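Local atomic coordinates of tyrosinase (Burkholderia thailandensis, PDB entry 5ZRD), a protein that uses a pair of copper ions to hydroxylate monophenols to catechols and, as tyrosinases do, probably oxidises these further to quinones. Residues Ile75-Trp79 and Ser354-Thr358; Asn84-Leu89 and Leu367-Leu373; Pro248-Val252 and Leu340-Tyr346. All blocks are in the same frame, centred on the assembly; numbering follows the deposited sequence.

Contact 1: residues Ile75-Trp79 and Ser354-Thr358; sequences IYPYW and SQGPT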
loop_
_atom_site.group_PDB
_atom_site.type_symbol
_atom_site.label_atom_id
_atom_site.label_comp_id
_atom_site.label_asym_id
_atom_site.label_seq_id
_atom_site.Cartn_x
_atom_site.Cartn_y
_atom_site.Cartn_z
ATOM N N ILE A 75 -0.343 -5.289 10.108
ATOM C CA ILE A 75 -1.761 -5.590 9.809
ATOM C C ILE A 75 -2.495 -5.793 11.145
ATOM O O ILE A 75 -1.889 -6.143 12.169
ATOM C CB ILE A 75 -1.895 -6.845 8.906
ATOM C CG1 ILE A 75 -3.307 -7.002 8.340
ATOM C CG2 ILE A 75 -1.461 -8.107 9.650
ATOM C CD1 ILE A 75 -3.427 -8.026 7.197
ATOM N N TYR A 76 -3.797 -5.595 11.093
ATOM C CA TYR A 76 -4.643 -5.637 12.226
ATOM C C TYR A 76 -6.016 -6.074 11.733
ATOM O O TYR A 76 -6.377 -5.785 10.598
ATOM C CB TYR A 76 -4.699 -4.272 12.924
ATOM C CG TYR A 76 -5.292 -3.164 12.090
ATOM C CD1 TYR A 76 -6.656 -2.991 11.991
ATOM C CD2 TYR A 76 -4.490 -2.244 11.439
ATOM C CE1 TYR A 76 -7.213 -1.962 11.239
ATOM C CE2 TYR A 76 -5.028 -1.206 10.681
ATOM C CZ TYR A 76 -6.395 -1.061 10.575
ATOM O OH TYR A 76 -6.943 -0.042 9.836
ATOM N N PRO A 77 -6.739 -6.808 12.574
ATOM C CA PRO A 77 -8.040 -7.345 12.215
ATOM C C PRO A 77 -9.097 -6.243 12.161
ATOM O O PRO A 77 -8.989 -5.300 12.899
ATOM C CB PRO A 77 -8.375 -8.330 13.339
ATOM C CG PRO A 77 -7.555 -7.832 14.519
ATOM C CD PRO A 77 -6.300 -7.251 13.903
ATOM N N TYR A 78 -10.081 -6.378 11.284
ATOM C CA TYR A 78 -11.201 -5.449 11.179
ATOM C C TYR A 78 -12.429 -6.239 10.719
ATOM O O TYR A 78 -12.283 -7.392 10.306
ATOM C CB TYR A 78 -10.878 -4.290 10.232
ATOM C CG TYR A 78 -10.813 -4.660 8.771
ATOM C CD1 TYR A 78 -9.656 -5.185 8.217
ATOM C CD2 TYR A 78 -11.894 -4.456 7.932
ATOM C CE1 TYR A 78 -9.573 -5.494 6.869
ATOM C CE2 TYR A 78 -11.836 -4.779 6.585
ATOM C CZ TYR A 78 -10.670 -5.298 6.046
ATOM O OH TYR A 78 -10.618 -5.635 4.721
ATOM N N TRP A 79 -13.608 -5.614 10.806
ATOM C CA TRP A 79 -14.865 -6.289 10.435
ATOM C C TRP A 79 -15.581 -5.507 9.336
ATOM O O TRP A 79 -15.876 -4.298 9.515
ATOM C CB TRP A 79 -15.776 -6.418 11.652
ATOM C CG TRP A 79 -17.005 -7.233 11.439
ATOM C CD1 TRP A 79 -18.283 -6.848 11.722
ATOM C CD2 TRP A 79 -17.082 -8.588 10.965
ATOM N NE1 TRP A 79 -19.155 -7.868 11.432
ATOM C CE2 TRP A 79 -18.443 -8.949 10.966
ATOM C CE3 TRP A 79 -16.156 -9.540 10.535
ATOM C CZ2 TRP A 79 -18.879 -10.223 10.577
ATOM C CZ3 TRP A 79 -16.590 -10.798 10.148
ATOM C CH2 TRP A 79 -17.933 -11.133 10.167
ATOM N N SER A 354 -11.233 -6.814 19.791
ATOM C CA SER A 354 -11.827 -8.065 19.362
ATOM C C SER A 354 -11.854 -8.183 17.819
ATOM O O SER A 354 -10.820 -8.380 17.208
ATOM C CB SER A 354 -13.178 -8.195 20.005
ATOM O OG SER A 354 -13.659 -9.517 19.840
ATOM N N GLN A 355 -13.027 -8.084 17.200
ATOM C CA GLN A 355 -13.247 -8.193 15.748
ATOM C C GLN A 355 -12.571 -7.051 14.966
ATOM O O GLN A 355 -12.341 -7.176 13.772
ATOM C CB GLN A 355 -14.753 -8.155 15.457
ATOM C CG GLN A 355 -15.412 -6.798 15.684
ATOM C CD GLN A 355 -16.880 -6.835 15.377
ATOM O OE1 GLN A 355 -17.468 -7.877 15.028
ATOM N NE2 GLN A 355 -17.487 -5.676 15.530
ATOM N N GLY A 356 -12.305 -5.918 15.621
ATOM C CA GLY A 356 -11.715 -4.791 14.940
ATOM C C GLY A 356 -12.793 -3.884 14.394
ATOM O O GLY A 356 -13.964 -4.188 14.525
ATOM N N PRO A 357 -12.395 -2.752 13.797
ATOM C CA PRO A 357 -13.317 -1.706 13.448
ATOM C C PRO A 357 -14.291 -2.084 12.327
ATOM O O PRO A 357 -13.958 -2.766 11.354
ATOM C CB PRO A 357 -12.429 -0.530 13.039
ATOM C CG PRO A 357 -11.065 -1.138 12.795
ATOM C CD PRO A 357 -10.987 -2.335 13.709
ATOM N N THR A 358 -15.527 -1.660 12.520
ATOM C CA THR A 358 -16.568 -1.815 11.536
ATOM C C THR A 358 -16.441 -0.666 10.519
ATOM O O THR A 358 -15.701 0.270 10.759
ATOM C CB THR A 358 -17.941 -1.863 12.206
ATOM O OG1 THR A 358 -18.171 -0.619 12.853
ATOM C CG2 THR A 358 -18.102 -2.974 13.221
#
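Two irregular loop pieces meet here, about 60° apart. S354 joins at the margin: its O lies 4.3 Å from P77 CG, while its CB points away. Q355 carries its amide to the indole. Q355 OE1 sits over one face of the W79 ring, 3.6 Å from W79 CD1. That amide is also held elsewhere, by H85 ND1 and C83 O. H85 is a copper ligand, and the W79 side chain lies about 5 Å from that of H57, another one. The crossing thus lies in the shell behind the first copper site of the tyrosinase fold. It brings a loop ahead of helix 90-108 against one that follows helix 315-334. The CA atoms come nearest at G356 and Y78, 3.9 Å apart. A CB on G356 would run into P77 O and Y78 CA. Instead G356 CA makes a CA-H...O contact of 3.4 Å with P77 O. P357 supplies the one direct hydrogen bond, from W79 N to P357 O at 2.9 Å. Its ring also packs on both tyrosines, P357 CD at 4.0 Å from Y78 CB and P357 CG at 4.2 Å from Y76 CE1. The hydroxyls bond elsewhere, Y78 OH to D68 and Y76 OH to D74 O of the second subunit. T358 CA approaches W79 O at 3.3 Å in a second CA-H...O contact.

Contact 2: residues Asn84-Leu89 and Leu367-Leu373; sequences NHGNVL and LNLTTPL. With CU (copper (II) ion), chain J.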
loop_
_atom_site.group_PDB
_atom_site.type_symbol
_atom_site.label_atom_id
_atom_site.label_comp_id
_atom_site.label_asym_id
_atom_site.label_seq_id
_atom_site.Cartn_x
_atom_site.Cartn_y
_atom_site.Cartn_z
ATOM N N ASN A 84 -21.672 -5.347 15.933
ATOM C CA ASN A 84 -20.724 -5.123 17.025
ATOM C C ASN A 84 -20.630 -6.389 17.892
ATOM O O ASN A 84 -21.654 -6.867 18.407
ATOM C CB ASN A 84 -21.133 -3.926 17.880
ATOM C CG ASN A 84 -20.714 -2.612 17.279
ATOM O OD1 ASN A 84 -19.538 -2.292 17.311
ATOM N ND2 ASN A 84 -21.648 -1.888 16.672
ATOM N N HIS A 85 -19.395 -6.873 18.076
ATOM C CA HIS A 85 -19.061 -8.068 18.885
ATOM C C HIS A 85 -17.791 -7.832 19.692
ATOM O O HIS A 85 -16.918 -7.117 19.282
ATOM C CB HIS A 85 -18.859 -9.276 17.979
ATOM C CG HIS A 85 -20.010 -9.478 17.062
ATOM N ND1 HIS A 85 -20.048 -8.934 15.817
ATOM C CD2 HIS A 85 -21.213 -10.061 17.263
ATOM C CE1 HIS A 85 -21.205 -9.234 15.262
ATOM N NE2 HIS A 85 -21.944 -9.929 16.127
ATOM N N GLY A 86 -17.715 -8.425 20.851
ATOM C CA GLY A 86 -16.614 -8.211 21.750
ATOM C C GLY A 86 -16.469 -6.752 22.160
ATOM O O GLY A 86 -15.352 -6.331 22.524
ATOM N N ASN A 87 -17.548 -5.966 22.137
ATOM C CA ASN A 87 -17.412 -4.586 22.561
ATOM C C ASN A 87 -18.726 -4.100 23.181
ATOM O O ASN A 87 -19.722 -4.787 23.127
ATOM C CB ASN A 87 -16.906 -3.722 21.406
ATOM C CG ASN A 87 -17.956 -3.473 20.345
ATOM O OD1 ASN A 87 -19.139 -3.325 20.664
ATOM N ND2 ASN A 87 -17.509 -3.334 19.101
ATOM N N VAL A 88 -18.720 -2.913 23.781
ATOM C CA VAL A 88 -19.874 -2.492 24.622
ATOM C C VAL A 88 -21.117 -2.178 23.773
ATOM O O VAL A 88 -22.211 -2.024 24.311
ATOM C CB VAL A 88 -19.504 -1.292 25.513
ATOM C CG1 VAL A 88 -18.492 -1.699 26.571
ATOM C CG2 VAL A 88 -18.971 -0.121 24.697
ATOM N N LEU A 89 -20.982 -2.090 22.470
ATOM C CA LEU A 89 -22.144 -1.896 21.604
ATOM C C LEU A 89 -22.823 -3.235 21.284
ATOM O O LEU A 89 -23.812 -3.241 20.580
ATOM C CB LEU A 89 -21.684 -1.201 20.319
ATOM C CG LEU A 89 -20.973 0.136 20.534
ATOM C CD1 LEU A 89 -20.709 0.823 19.206
ATOM C CD2 LEU A 89 -21.785 1.040 21.440
ATOM N N LEU A 367 -15.625 3.808 21.380
ATOM C CA LEU A 367 -17.014 3.445 21.337
ATOM C C LEU A 367 -17.667 3.843 22.660
ATOM O O LEU A 367 -17.127 3.532 23.747
ATOM C CB LEU A 367 -17.150 1.933 21.130
ATOM C CG LEU A 367 -16.352 1.352 19.974
ATOM C CD1 LEU A 367 -16.531 -0.164 19.875
ATOM C CD2 LEU A 367 -16.773 2.006 18.679
ATOM N N ASN A 368 -18.839 4.475 22.557
ATOM C CA ASN A 368 -19.586 4.952 23.724
ATOM C C ASN A 368 -21.096 5.015 23.389
ATOM O O ASN A 368 -21.536 4.477 22.363
ATOM C CB ASN A 368 -18.982 6.281 24.174
ATOM C CG ASN A 368 -19.080 7.305 23.066
ATOM O OD1 ASN A 368 -20.187 7.630 22.647
ATOM N ND2 ASN A 368 -17.945 7.715 22.521
ATOM N N LEU A 369 -21.908 5.639 24.241
ATOM C CA LEU A 369 -23.398 5.581 24.077
ATOM C C LEU A 369 -23.866 6.515 22.958
ATOM O O LEU A 369 -25.029 6.460 22.548
ATOM C CB LEU A 369 -24.080 5.957 25.396
ATOM C CG LEU A 369 -23.781 5.012 26.560
ATOM C CD1 LEU A 369 -24.025 5.696 27.895
ATOM C CD2 LEU A 369 -24.590 3.736 26.447
ATOM N N THR A 370 -22.930 7.333 22.479
ATOM C CA THR A 370 -23.080 8.321 21.404
ATOM C C THR A 370 -22.742 7.697 20.046
ATOM O O THR A 370 -23.064 8.258 19.015
ATOM C CB THR A 370 -22.185 9.531 21.752
ATOM O OG1 THR A 370 -23.071 10.367 22.483
ATOM C CG2 THR A 370 -21.578 10.303 20.603
ATOM N N THR A 371 -22.038 6.568 20.038
ATOM C CA THR A 371 -21.546 6.012 18.770
ATOM C C THR A 371 -22.738 5.575 17.913
ATOM O O THR A 371 -23.617 4.872 18.402
ATOM C CB THR A 371 -20.555 4.863 19.004
ATOM O OG1 THR A 371 -19.496 5.324 19.839
ATOM C CG2 THR A 371 -19.944 4.347 17.724
ATOM N N PRO A 372 -22.765 6.016 16.637
ATOM C CA PRO A 372 -23.697 5.573 15.604
ATOM C C PRO A 372 -23.771 4.037 15.558
ATOM O O PRO A 372 -22.719 3.367 15.492
ATOM C CB PRO A 372 -23.117 6.048 14.265
ATOM C CG PRO A 372 -22.178 7.130 14.637
ATOM C CD PRO A 372 -21.645 6.705 15.985
ATOM N N LEU A 373 -24.977 3.504 15.629
ATOM C CA LEU A 373 -25.197 2.067 15.438
ATOM C C LEU A 373 -25.538 1.834 13.966
ATOM O O LEU A 373 -26.673 1.536 13.642
ATOM C CB LEU A 373 -26.323 1.587 16.365
ATOM C CG LEU A 373 -26.026 1.771 17.856
ATOM C CD1 LEU A 373 -27.239 1.493 18.714
ATOM C CD2 LEU A 373 -24.868 0.898 18.266
HETATM CU CU CU J . -23.973 -10.232 15.818
HETATM O O HOH W 1 -21.501 0.810 15.270
#
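N84 starts the first loop and reaches the second through water. Its ND2 donates to water 1 at 3.0 Å, and that water donates to P372 O at 2.8 Å. H85 turns from L367-L373 to the metal, with H85 NE2 2.1 Å from CU. N87 ND2 donates back to N84 OD1 at 2.9 Å and lies 3.4 Å from L367 CD1. N87 OD1 accepts from L89 N at 2.9 Å, a capping bond ahead of helix 90-108. V88 CG2 lies 4.2 Å from L367 O. L89 buries the most surface. L89 CD2 lies 3.6 Å from N368 O. L367, T371 and L373 line its hollow: L89 CD1 meets L367 CD2 at 4.1 Å, T371 CG2 at 3.9 Å and L373 CD2 at 4.3 Å. The type I turn N368-T371 brings T371 to it. This packing lies behind the loop whose H85, linked covalently by CE1 to C83 SG, binds copper with H57 and H94, the first copper site of a tyrosinase.

Contact 3: residues Pro248-Val252 and Leu340-Tyr346; sequences PNYTV and LDIIRNY
The first turn of helix 250-254 lies against extended loop 340-346, which ends in a type II turn, I343 to Y346. The nearest CA pairs are Y250-L340 at 6.5 Å and T251-I342 at 5.3 Å. N249 (chi1 p) is the N-cap, its OD1 accepting from V252 N at 3.0 Å. Over one face of the Y250 ring (chi1 t), L340 CD1 makes a CH-pi contact, 4.2 Å from the centroid; at its edge I342 CG1 lies 3.9 Å from Y250 CD2. T251 (chi1 m) fills the hollow between I342, I343 and Y346. Its OG1 accepts from I343 N at 3.0 Å, and T251 CG2 rests 3.9 Å from Y346 CD2. Water 2 joins Y250 N (3.0 Å) to D341 OD1 (3.1 Å). This N-capped helix start ties down, through T251, the loop after helix 315-334 of the tyrosinase domain. W330 of helix 315-334 backs Y250 and L340, P91 and T92 of helix 90-108 meet Y250, and W262 of helix 256-265 covers N249, V252 and Y346.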
loop_
_atom_site.group_PDB
_atom_site.type_symbol
_atom_site.label_atom_id
_atom_site.label_comp_id
_atom_site.label_asym_id
_atom_site.label_seq_id
_atom_site.Cartn_x
_atom_site.Cartn_y
_atom_site.Cartn_z
ATOM N N PRO A 248 -22.354 -7.148 37.347
ATOM C CA PRO A 248 -22.517 -5.980 38.210
ATOM C C PRO A 248 -22.622 -4.620 37.510
ATOM O O PRO A 248 -22.989 -3.655 38.148
ATOM C CB PRO A 248 -21.238 -5.948 39.075
ATOM C CG PRO A 248 -20.188 -6.637 38.214
ATOM C CD PRO A 248 -20.981 -7.724 37.496
ATOM N N ASN A 249 -22.225 -4.493 36.261
ATOM C CA ASN A 249 -22.365 -3.200 35.584
ATOM C C ASN A 249 -22.534 -3.473 34.082
ATOM O O ASN A 249 -22.248 -4.567 33.620
ATOM C CB ASN A 249 -21.179 -2.278 35.889
ATOM C CG ASN A 249 -19.842 -2.815 35.409
ATOM O OD1 ASN A 249 -19.607 -2.957 34.205
ATOM N ND2 ASN A 249 -18.933 -3.081 36.337
ATOM N N TYR A 250 -22.957 -2.474 33.333
ATOM C CA TYR A 250 -23.254 -2.613 31.934
ATOM C C TYR A 250 -21.973 -2.932 31.144
ATOM O O TYR A 250 -21.989 -3.753 30.249
ATOM C CB TYR A 250 -23.922 -1.364 31.353
ATOM C CG TYR A 250 -24.113 -1.505 29.868
ATOM C CD1 TYR A 250 -25.070 -2.358 29.355
ATOM C CD2 TYR A 250 -23.264 -0.877 28.972
ATOM C CE1 TYR A 250 -25.200 -2.578 27.988
ATOM C CE2 TYR A 250 -23.373 -1.087 27.605
ATOM C CZ TYR A 250 -24.346 -1.938 27.112
ATOM O OH TYR A 250 -24.456 -2.120 25.768
ATOM N N THR A 251 -20.871 -2.304 31.468
ATOM C CA THR A 251 -19.650 -2.578 30.702
ATOM C C THR A 251 -19.371 -4.093 30.664
ATOM O O THR A 251 -19.182 -4.634 29.575
ATOM C CB THR A 251 -18.466 -1.745 31.198
ATOM O OG1 THR A 251 -18.828 -0.363 31.117
ATOM C CG2 THR A 251 -17.222 -1.971 30.371
ATOM N N VAL A 252 -19.415 -4.797 31.794
ATOM C CA VAL A 252 -18.970 -6.169 31.791
ATOM C C VAL A 252 -20.141 -7.096 31.486
ATOM O O VAL A 252 -19.919 -8.249 31.091
ATOM C CB VAL A 252 -18.261 -6.542 33.097
ATOM C CG1 VAL A 252 -17.074 -5.631 33.308
ATOM C CG2 VAL A 252 -19.182 -6.553 34.309
ATOM N N LEU A 340 -27.603 3.864 31.247
ATOM C CA LEU A 340 -26.475 2.992 31.129
ATOM C C LEU A 340 -25.240 3.862 31.331
ATOM O O LEU A 340 -25.282 5.068 31.088
ATOM C CB LEU A 340 -26.474 2.327 29.744
ATOM C CG LEU A 340 -27.627 1.362 29.468
ATOM C CD1 LEU A 340 -27.563 0.855 28.035
ATOM C CD2 LEU A 340 -27.597 0.182 30.423
ATOM N N ASP A 341 -24.167 3.247 31.769
ATOM C CA ASP A 341 -22.894 3.905 31.773
ATOM C C ASP A 341 -21.887 2.876 31.255
ATOM O O ASP A 341 -22.101 1.685 31.337
ATOM C CB ASP A 341 -22.555 4.378 33.192
ATOM C CG ASP A 341 -22.737 3.276 34.234
ATOM O OD1 ASP A 341 -23.872 3.062 34.715
ATOM O OD2 ASP A 341 -21.754 2.612 34.575
ATOM N N ILE A 342 -20.797 3.398 30.729
ATOM C CA ILE A 342 -19.715 2.682 30.174
ATOM C C ILE A 342 -18.438 3.220 30.811
ATOM O O ILE A 342 -18.278 4.411 30.930
ATOM C CB ILE A 342 -19.769 2.868 28.647
ATOM C CG1 ILE A 342 -20.989 2.115 28.107
ATOM C CG2 ILE A 342 -18.473 2.451 27.956
ATOM C CD1 ILE A 342 -20.997 1.925 26.633
ATOM N N ILE A 343 -17.556 2.342 31.274
ATOM C CA ILE A 343 -16.281 2.789 31.837
ATOM C C ILE A 343 -15.381 3.282 30.717
ATOM O O ILE A 343 -14.978 2.490 29.880
ATOM C CB ILE A 343 -15.614 1.639 32.594
ATOM C CG1 ILE A 343 -16.432 1.271 33.832
ATOM C CG2 ILE A 343 -14.166 1.962 32.910
ATOM C CD1 ILE A 343 -16.222 -0.163 34.281
ATOM N N ARG A 344 -15.060 4.569 30.715
ATOM C CA ARG A 344 -14.263 5.153 29.635
ATOM C C ARG A 344 -12.933 4.392 29.504
ATOM O O ARG A 344 -12.197 4.216 30.453
ATOM C CB ARG A 344 -14.017 6.650 29.879
ATOM C CG ARG A 344 -14.791 7.591 28.960
ATOM C CD ARG A 344 -16.274 7.738 29.307
ATOM N NE ARG A 344 -16.573 8.683 30.396
ATOM C CZ ARG A 344 -17.523 9.630 30.370
ATOM N NH1 ARG A 344 -17.781 10.344 31.458
ATOM N NH2 ARG A 344 -18.217 9.854 29.267
ATOM N N ASN A 345 -12.662 3.927 28.313
ATOM C CA ASN A 345 -11.364 3.387 27.899
ATOM C C ASN A 345 -11.109 2.002 28.495
ATOM O O ASN A 345 -9.951 1.532 28.429
ATOM C CB ASN A 345 -10.209 4.344 28.191
ATOM C CG ASN A 345 -10.177 5.532 27.238
ATOM O OD1 ASN A 345 -10.309 5.358 26.042
ATOM N ND2 ASN A 345 -9.957 6.736 27.743
ATOM N N TYR A 346 -12.146 1.376 29.062
ATOM C CA TYR A 346 -12.069 -0.005 29.484
ATOM C C TYR A 346 -11.979 -0.909 28.248
ATOM O O TYR A 346 -12.581 -0.637 27.246
ATOM C CB TYR A 346 -13.274 -0.401 30.339
ATOM C CG TYR A 346 -13.022 -1.537 31.302
ATOM C CD1 TYR A 346 -12.326 -1.326 32.469
ATOM C CD2 TYR A 346 -13.528 -2.820 31.088
ATOM C CE1 TYR A 346 -12.130 -2.337 33.400
ATOM C CE2 TYR A 346 -13.298 -3.859 31.985
ATOM C CZ TYR A 346 -12.578 -3.612 33.147
ATOM O OH TYR A 346 -12.362 -4.576 34.094
HETATM O O HOH W 2 -23.816 -0.057 34.815
HETATM O O HOH W 3 -20.318 0.218 33.127
#

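How the contacts relate
The three contacts lie in a row, with contact 2, which carries H85, nearest the copper. Contact 2 is the middle one, its centre 14 Å from contact 1 and 11 Å from contact 3. Contact 1 reaches it through Q355 OE1, a probable hydrogen bond of 2.9 Å to H85 ND1, which probably helps to orient this copper ligand. Contact 3 reaches it from the other segment end: V88 O is 2.7 Å from Y250 OH, probably hydrogen-bonded, and V88 CG2 packs 3.5 Å from I342 CD1. Contacts 1 and 3 do not touch; their nearest atoms are about 10 Å apart. The Y250 side chain lies about 13 Å from a copper. In sequence, contacts 1 and 2 cross, and contact 3 nests inside both loops.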